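Local coordinates for putative sugar ABC transport system, substrate-binding protein (Bordetella parapertussis, PDB 5IX8) that probably binds a sugar or related carbohydrate in the periplasm and presents it to an ABC transporter for uptake, at residues 154-159 against 280-285; 193-198 against 216-221; 211-216 against 238-243. One frame throughout, in Å; residues are numbered along the deposited sequence.

Contact 1: residues 154-159 against 280-285. With SO4 (sulfate ion), chain G; SO4 (sulfate ion), chain C.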
# COMPACT_ATOMS: atom_id res chain seq x y z
N TRP A 154 -6.85 1.68 -6.29
CA TRP A 154 -6.15 2.58 -5.38
C TRP A 154 -5.21 3.57 -6.07
O TRP A 154 -5.06 4.68 -5.57
CB TRP A 154 -5.41 1.78 -4.27
CG TRP A 154 -4.46 0.71 -4.74
CD1 TRP A 154 -4.77 -0.59 -5.03
CD2 TRP A 154 -3.06 0.86 -4.99
NE1 TRP A 154 -3.64 -1.27 -5.45
CE2 TRP A 154 -2.58 -0.40 -5.45
CE3 TRP A 154 -2.18 1.94 -4.93
CZ2 TRP A 154 -1.25 -0.62 -5.77
CZ3 TRP A 154 -0.84 1.73 -5.26
CH2 TRP A 154 -0.40 0.46 -5.68
N PRO A 155 -4.57 3.26 -7.21
CA PRO A 155 -3.78 4.31 -7.88
C PRO A 155 -4.67 5.44 -8.34
O PRO A 155 -4.27 6.60 -8.28
CB PRO A 155 -3.12 3.57 -9.07
CG PRO A 155 -3.02 2.10 -8.57
CD PRO A 155 -4.39 1.96 -7.89
N ARG A 156 -5.87 5.12 -8.81
CA ARG A 156 -6.80 6.18 -9.21
C ARG A 156 -7.21 7.02 -8.01
O ARG A 156 -7.29 8.26 -8.11
CB ARG A 156 -8.03 5.58 -9.91
CG ARG A 156 -8.87 6.67 -10.57
CD ARG A 156 -10.24 6.20 -11.03
NE ARG A 156 -11.15 6.09 -9.91
CZ ARG A 156 -11.51 4.93 -9.34
NH1 ARG A 156 -11.16 3.76 -9.88
NH2 ARG A 156 -12.31 4.95 -8.27
N LEU A 157 -7.46 6.38 -6.86
CA LEU A 157 -7.83 7.14 -5.67
C LEU A 157 -6.70 8.09 -5.26
O LEU A 157 -6.95 9.26 -4.93
CB LEU A 157 -8.17 6.20 -4.50
CG LEU A 157 -9.38 5.27 -4.74
CD1 LEU A 157 -9.53 4.30 -3.59
CD2 LEU A 157 -10.69 6.05 -4.92
N ARG A 158 -5.46 7.60 -5.29
CA ARG A 158 -4.33 8.48 -4.96
C ARG A 158 -4.23 9.64 -5.92
O ARG A 158 -3.99 10.78 -5.51
CB ARG A 158 -3.03 7.69 -4.97
CG ARG A 158 -3.03 6.65 -3.85
CD ARG A 158 -1.74 5.82 -3.81
NE ARG A 158 -1.90 4.80 -2.78
CZ ARG A 158 -0.92 4.07 -2.26
NH1 ARG A 158 0.35 4.26 -2.62
NH2 ARG A 158 -1.23 3.16 -1.34
N TYR A 159 -4.39 9.36 -7.22
CA TYR A 159 -4.39 10.42 -8.21
C TYR A 159 -5.50 11.44 -7.95
O TYR A 159 -5.27 12.65 -8.00
CB TYR A 159 -4.53 9.81 -9.60
CG TYR A 159 -4.83 10.81 -10.68
CD1 TYR A 159 -3.94 11.83 -10.99
CD2 TYR A 159 -6.04 10.72 -11.40
CE1 TYR A 159 -4.25 12.74 -11.98
CE2 TYR A 159 -6.33 11.63 -12.42
CZ TYR A 159 -5.42 12.63 -12.70
OH TYR A 159 -5.73 13.53 -13.70
N PRO A 280 -18.12 0.56 5.50
CA PRO A 280 -17.81 0.39 4.07
C PRO A 280 -17.91 1.71 3.32
O PRO A 280 -18.73 2.58 3.65
CB PRO A 280 -18.89 -0.59 3.60
CG PRO A 280 -19.20 -1.38 4.80
CD PRO A 280 -19.11 -0.42 5.96
N THR A 281 -17.07 1.85 2.30
CA THR A 281 -17.11 2.99 1.38
C THR A 281 -17.33 2.47 -0.03
O THR A 281 -17.34 1.27 -0.26
CB THR A 281 -15.84 3.82 1.43
OG1 THR A 281 -14.76 3.01 0.94
CG2 THR A 281 -15.55 4.27 2.84
N ARG A 282 -17.47 3.40 -0.98
CA ARG A 282 -17.66 2.99 -2.37
C ARG A 282 -16.54 2.08 -2.84
O ARG A 282 -16.80 1.03 -3.46
CB ARG A 282 -17.76 4.21 -3.28
CG ARG A 282 -17.96 3.84 -4.75
CD ARG A 282 -18.07 5.08 -5.64
NE ARG A 282 -18.55 4.66 -6.96
CZ ARG A 282 -17.76 4.19 -7.93
NH1 ARG A 282 -16.44 4.16 -7.75
NH2 ARG A 282 -18.29 3.77 -9.08
N SER A 283 -15.28 2.46 -2.59
CA SER A 283 -14.13 1.69 -3.07
C SER A 283 -13.74 0.56 -2.14
O SER A 283 -13.02 -0.36 -2.57
CB SER A 283 -12.91 2.59 -3.26
OG SER A 283 -13.17 3.50 -4.33
N VAL A 284 -14.13 0.63 -0.86
CA VAL A 284 -13.72 -0.36 0.13
C VAL A 284 -14.99 -0.94 0.73
O VAL A 284 -15.43 -0.49 1.80
CB VAL A 284 -12.79 0.25 1.19
CG1 VAL A 284 -12.23 -0.85 2.07
CG2 VAL A 284 -11.64 0.97 0.49
N PRO A 285 -15.65 -1.90 0.08
CA PRO A 285 -17.03 -2.24 0.44
C PRO A 285 -17.15 -3.23 1.59
O PRO A 285 -17.89 -4.21 1.51
CB PRO A 285 -17.59 -2.82 -0.86
CG PRO A 285 -16.35 -3.50 -1.48
CD PRO A 285 -15.20 -2.56 -1.16
S SO4 G . -17.42 7.32 -0.36
O1 SO4 G . -18.33 8.40 -0.77
O2 SO4 G . -16.80 7.63 0.93
O3 SO4 G . -16.41 7.21 -1.41
O4 SO4 G . -18.14 6.06 -0.26
S SO4 C . -8.92 2.21 -12.40
O1 SO4 C . -10.13 3.01 -12.36
O2 SO4 C . -8.86 1.20 -11.35
O3 SO4 C . -7.72 3.06 -12.30
O4 SO4 C . -8.86 1.56 -13.72
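R156 NH1 is held by two anionic partners beside the place where R156 and L157 meet R282 and S283. It donates to O1 of sulfate chain C at 2.8 Å (N-H...O angle 153°) and forms a salt bridge with E153. The sulfate oxygen lies at the edge of the guanidinium, near its plane. Backbone N-H groups of G151 and E153, just before helix 154-168, also bind this sulfate. CG of R156 stands anti to the backbone N (chi1 -169°), and a bend at chi3 (78°) turns the guanidinium back toward the ion. Another of its nitrogens, NH2, faces the loop: it lies 4.2 Å from R282 NH1, which approaches obliquely, whereas R156 itself sits at the edge of the R282 group.

Next to the arginines, L157 makes van der Waals contact with S283. Both methyls of L157 meet the S283 hydroxyl from the helix side, CD2 coming within 3.6 Å of OG and CD1 within 3.8 Å. S283 OG is hydrogen-bonded to E153, and so the same carboxylate serves both a helix arginine and a loop serine. The loop holds its own shape through an ST motif, in which V284 N donates to T281 OG1 at 3.0 Å. R282 N, on the outer side, binds O4 of sulfate chain G at 2.8 Å.

The helix belongs to one lobe, while 280-285 leads into strand 288-290 of the other, and Y85 bonds to S283 O there. This interlobe contact is consistent with the two-lobed periplasmic binding protein architecture. Two arginines so near one another would be unfavourable in isolation; the E153 carboxylate and the sulfate probably offset that charge, with E153 coupling the lobes.

Contact 2: residues 193-198 against 216-221. With SO4 (sulfate ion), chain D.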
# COMPACT_ATOMS: atom_id res chain seq x y z
N ASP A 193 9.88 9.78 -20.96
CA ASP A 193 9.00 10.27 -22.00
C ASP A 193 8.31 11.57 -21.58
O ASP A 193 8.29 12.56 -22.34
CB ASP A 193 8.00 9.16 -22.29
CG ASP A 193 7.02 9.51 -23.34
OD1 ASP A 193 7.40 9.53 -24.52
OD2 ASP A 193 5.85 9.72 -22.97
N LEU A 194 7.75 11.60 -20.36
CA LEU A 194 7.01 12.80 -19.95
C LEU A 194 7.92 13.99 -19.66
O LEU A 194 7.50 15.13 -19.91
CB LEU A 194 6.10 12.51 -18.75
CG LEU A 194 4.88 11.69 -19.21
CD1 LEU A 194 4.29 10.87 -18.03
CD2 LEU A 194 3.84 12.59 -19.89
N LEU A 195 9.18 13.77 -19.22
CA LEU A 195 10.09 14.91 -19.07
C LEU A 195 10.38 15.56 -20.41
O LEU A 195 10.47 16.79 -20.52
CB LEU A 195 11.42 14.48 -18.41
CG LEU A 195 11.36 14.18 -16.91
CD1 LEU A 195 12.61 13.42 -16.53
CD2 LEU A 195 11.22 15.48 -16.12
N MSE A 196 10.56 14.73 -21.44
CA MSE A 196 10.82 15.27 -22.77
C MSE A 196 9.60 16.07 -23.26
O MSE A 196 9.72 17.13 -23.87
CB MSE A 196 11.16 14.14 -23.76
CG MSE A 196 11.55 14.67 -25.14
SE MSE A 196 12.14 13.22 -26.23
CE MSE A 196 12.90 12.16 -24.78
N ARG A 197 8.41 15.54 -23.00
CA ARG A 197 7.17 16.16 -23.47
C ARG A 197 6.73 17.34 -22.63
O ARG A 197 5.85 18.11 -23.07
CB ARG A 197 6.06 15.11 -23.50
CG ARG A 197 6.33 14.04 -24.57
CD ARG A 197 5.51 12.73 -24.31
NE ARG A 197 4.08 13.03 -24.31
CZ ARG A 197 3.15 12.24 -23.79
NH1 ARG A 197 1.90 12.65 -23.80
NH2 ARG A 197 3.46 11.06 -23.24
N THR A 198 7.28 17.49 -21.42
CA THR A 198 6.87 18.53 -20.48
C THR A 198 8.12 19.27 -20.02
O THR A 198 8.53 19.19 -18.86
CB THR A 198 6.10 17.92 -19.31
OG1 THR A 198 5.34 16.78 -19.77
CG2 THR A 198 5.15 18.91 -18.71
N VAL A 216 13.16 9.23 -10.46
CA VAL A 216 14.45 9.81 -10.07
C VAL A 216 15.54 9.39 -11.05
O VAL A 216 16.38 10.22 -11.44
CB VAL A 216 14.79 9.44 -8.62
CG1 VAL A 216 16.26 9.76 -8.27
CG2 VAL A 216 13.85 10.15 -7.65
N ARG A 217 15.54 8.12 -11.49
CA ARG A 217 16.57 7.72 -12.47
C ARG A 217 16.42 8.52 -13.75
O ARG A 217 17.42 8.95 -14.34
CB ARG A 217 16.50 6.23 -12.83
CG ARG A 217 16.81 5.21 -11.73
CD ARG A 217 16.86 3.76 -12.32
NE ARG A 217 18.10 3.43 -13.04
CZ ARG A 217 18.24 2.44 -13.93
NH1 ARG A 217 17.21 1.71 -14.29
NH2 ARG A 217 19.43 2.19 -14.51
N ALA A 218 15.18 8.72 -14.20
CA ALA A 218 14.94 9.51 -15.41
C ALA A 218 15.37 10.95 -15.24
O ALA A 218 15.96 11.54 -16.15
CB ALA A 218 13.46 9.45 -15.82
N ALA A 219 15.05 11.55 -14.08
CA ALA A 219 15.43 12.93 -13.82
C ALA A 219 16.94 13.07 -13.79
O ALA A 219 17.50 14.02 -14.34
CB ALA A 219 14.81 13.40 -12.49
N ARG A 220 17.63 12.08 -13.19
CA ARG A 220 19.09 12.13 -13.14
C ARG A 220 19.67 12.06 -14.55
O ARG A 220 20.60 12.81 -14.90
CB ARG A 220 19.63 10.99 -12.25
CG ARG A 220 19.45 11.22 -10.74
CD ARG A 220 19.84 10.00 -9.88
NE ARG A 220 19.65 10.28 -8.45
CZ ARG A 220 19.76 9.38 -7.46
NH1 ARG A 220 20.05 8.10 -7.73
NH2 ARG A 220 19.58 9.75 -6.20
N GLN A 221 19.16 11.15 -15.37
CA GLN A 221 19.70 10.99 -16.71
C GLN A 221 19.46 12.25 -17.54
O GLN A 221 20.34 12.66 -18.31
CB GLN A 221 19.11 9.75 -17.39
CG GLN A 221 19.51 9.62 -18.87
CD GLN A 221 19.38 8.17 -19.45
OE1 GLN A 221 18.50 7.89 -20.22
NE2 GLN A 221 20.31 7.29 -19.10
S SO4 D . 20.38 13.67 -7.28
O1 SO4 D . 20.26 14.28 -5.97
O2 SO4 D . 19.21 12.81 -7.53
O3 SO4 D . 20.43 14.72 -8.30
O4 SO4 D . 21.60 12.89 -7.31
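L195 reaches helix 209-221 with one methyl, CD1, which rests over the face of the peptide joining A218 to A219. It lies 3.9 Å from A218 O, an equal distance from A219 N, and 4.1 Å from A218 CB. With CG anti to the carbonyl carbon (chi1 -74°), the L195 side chain projects from its own helix straight at these small residues, and the two alanines let the backbones come close, the CA atoms of L195 and A219 being 7.7 Å apart. A218 also touches T191 and M188, one and two turns before L195 on helix 184-197, while L195 packs against I144 of strand 142-145.

The two helices belong to successive beta-alpha-beta crossovers: helix 184-197 leads into strand 201-205, and helix 209-221 carries the chain on to strand 227-231. The pair thus forms part of the helical layer on the mixed, mainly parallel sheet of this lobe.

Farther out, the end of helix 184-197 is tied down by polar bonds. T198 OG1 donates to L194 O at 2.7 Å, with the hydroxyl tilted 23° from the carbonyl plane. R197 NH2 bridges to D193 OD2 at 2.8 Å, the oxygen lying in the guanidinium plane, and the flat group has L194 CD2 over one face. R224 takes up the carbonyls of L195 and T198, and Q192 and Q221 add a side-chain hydrogen bond between the helices. R220 leads away from L195: V216 CG1 lies over one face of its guanidinium, while at the edge NE gives sulfate chain D O2, an ion also bound by R245, a nearly straight bond of 2.7 Å (171°), reinforced weakly by NH2.

Contact 3: residues 211-216 against 238-243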
# COMPACT_ATOMS: atom_id res chain seq x y z
N LEU A 211 7.89 3.41 -8.93
CA LEU A 211 7.68 4.48 -9.91
C LEU A 211 8.44 5.73 -9.49
O LEU A 211 9.05 6.39 -10.33
CB LEU A 211 6.18 4.78 -10.10
CG LEU A 211 5.38 3.70 -10.84
CD1 LEU A 211 3.90 4.07 -10.82
CD2 LEU A 211 5.89 3.51 -12.27
N GLY A 212 8.48 6.03 -8.19
CA GLY A 212 9.30 7.14 -7.72
C GLY A 212 10.79 6.94 -7.99
O GLY A 212 11.48 7.87 -8.41
N ILE A 213 11.32 5.74 -7.72
CA ILE A 213 12.73 5.44 -8.03
C ILE A 213 12.99 5.60 -9.52
O ILE A 213 14.00 6.18 -9.93
CB ILE A 213 13.11 4.02 -7.57
CG1 ILE A 213 12.86 3.82 -6.06
CG2 ILE A 213 14.60 3.68 -7.95
CD1 ILE A 213 13.80 4.57 -5.18
N GLY A 214 12.10 5.06 -10.35
CA GLY A 214 12.30 5.19 -11.78
C GLY A 214 12.25 6.64 -12.23
O GLY A 214 13.02 7.06 -13.10
N ALA A 215 11.35 7.42 -11.62
CA ALA A 215 11.28 8.84 -11.96
C ALA A 215 12.59 9.54 -11.62
O ALA A 215 13.09 10.36 -12.41
CB ALA A 215 10.10 9.51 -11.25
N VAL A 216 13.16 9.23 -10.46
CA VAL A 216 14.45 9.81 -10.07
C VAL A 216 15.54 9.39 -11.05
O VAL A 216 16.38 10.22 -11.44
CB VAL A 216 14.79 9.44 -8.62
CG1 VAL A 216 16.26 9.76 -8.27
CG2 VAL A 216 13.85 10.15 -7.65
N GLU A 238 15.81 7.83 2.08
CA GLU A 238 16.21 8.76 3.13
C GLU A 238 17.22 9.77 2.61
O GLU A 238 17.04 10.97 2.79
CB GLU A 238 16.77 7.99 4.33
CG GLU A 238 15.72 7.03 4.95
CD GLU A 238 16.32 6.05 5.96
OE1 GLU A 238 17.43 6.34 6.47
OE2 GLU A 238 15.69 4.99 6.26
N ALA A 239 18.26 9.29 1.92
CA ALA A 239 19.26 10.21 1.37
C ALA A 239 18.65 11.10 0.28
O ALA A 239 19.00 12.28 0.17
CB ALA A 239 20.46 9.41 0.83
N MSE A 240 17.74 10.56 -0.51
CA MSE A 240 17.10 11.31 -1.58
C MSE A 240 16.25 12.45 -1.03
O MSE A 240 16.17 13.51 -1.65
CB MSE A 240 16.22 10.39 -2.44
CG MSE A 240 16.98 9.26 -3.13
SE MSE A 240 15.77 8.15 -4.25
CE MSE A 240 17.07 7.03 -5.16
N ILE A 241 15.60 12.23 0.12
CA ILE A 241 14.89 13.31 0.79
C ILE A 241 15.86 14.37 1.28
O ILE A 241 15.67 15.58 1.07
CB ILE A 241 14.05 12.75 1.95
CG1 ILE A 241 12.90 11.89 1.42
CG2 ILE A 241 13.51 13.87 2.81
CD1 ILE A 241 12.07 11.25 2.54
N ARG A 242 16.94 13.95 1.94
CA ARG A 242 17.90 14.92 2.46
C ARG A 242 18.54 15.73 1.34
O ARG A 242 18.82 16.92 1.51
CB ARG A 242 18.97 14.22 3.29
CG ARG A 242 18.48 13.63 4.59
CD ARG A 242 19.64 13.22 5.51
NE ARG A 242 19.13 12.31 6.53
CZ ARG A 242 19.16 10.99 6.39
NH1 ARG A 242 19.72 10.45 5.31
NH2 ARG A 242 18.65 10.21 7.34
N GLU A 243 18.83 15.08 0.22
CA GLU A 243 19.48 15.73 -0.92
C GLU A 243 18.52 16.56 -1.76
O GLU A 243 18.96 17.20 -2.72
CB GLU A 243 20.14 14.66 -1.81
CG GLU A 243 21.37 14.05 -1.20
CD GLU A 243 21.69 12.65 -1.72
OE1 GLU A 243 21.12 12.23 -2.76
OE2 GLU A 243 22.53 11.98 -1.07
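M240, present as selenomethionine, sends its terminal methyl between I213 and V216 of the facing helix. CE comes within 4.1 Å of I213 CD1 and 4.2 Å of V216 CG1, and the selenium itself is 4.2 Å from I213 CD1. The chain is extended beyond CG (chi2 -179°, chi3 172°), which gives it the length to span two helices whose nearest CA atoms, those of V216 and M240, are 9.0 Å apart. The side chains of M240 and I213 cross at about a right angle, meeting through their terminal methyls.

The inner part of the contact is the more enclosed. V216 is buried, and both it and M240 pack on L246 of strand 246-250, with R245 also against V216; the M240 backbone bonds to L246 as well. The I213 side is more open to solvent, I213 and M240 both being partly exposed, although the methyls are no farther apart there; I213 is further supported by L184 of helix 184-197.

Helices 209-221 and 235-242 flank strand 227-231 along the chain, as expected of consecutive beta-alpha units in this Rossmann-like lobe. No hydrogen bond or salt bridge joins the two segments; cohesion across them rests on dispersion between methyl groups and a polarisable selenium, and probably on the burial of V216.

From the N terminus, the first lobe's sheet is largely built before the chain enters helix 154-168, where contact 1 opens. Contact 2 starts next, at 193-198, and contact 3 at 211-216; contact 2 then closes at 216-221, contact 3 at 238-243, and contact 1 last, at 280-285. Contacts 2 and 3 therefore cross each other, sharing V216 and helix 209-221, and both fall within the long loop of contact 1. They touch where R220 NH2 lies 3.8 Å from M240 CE. Together they link three successive helices within one lobe, whereas contact 1, whose centre is about 29 and 26 Å from theirs, joins that lobe to the other.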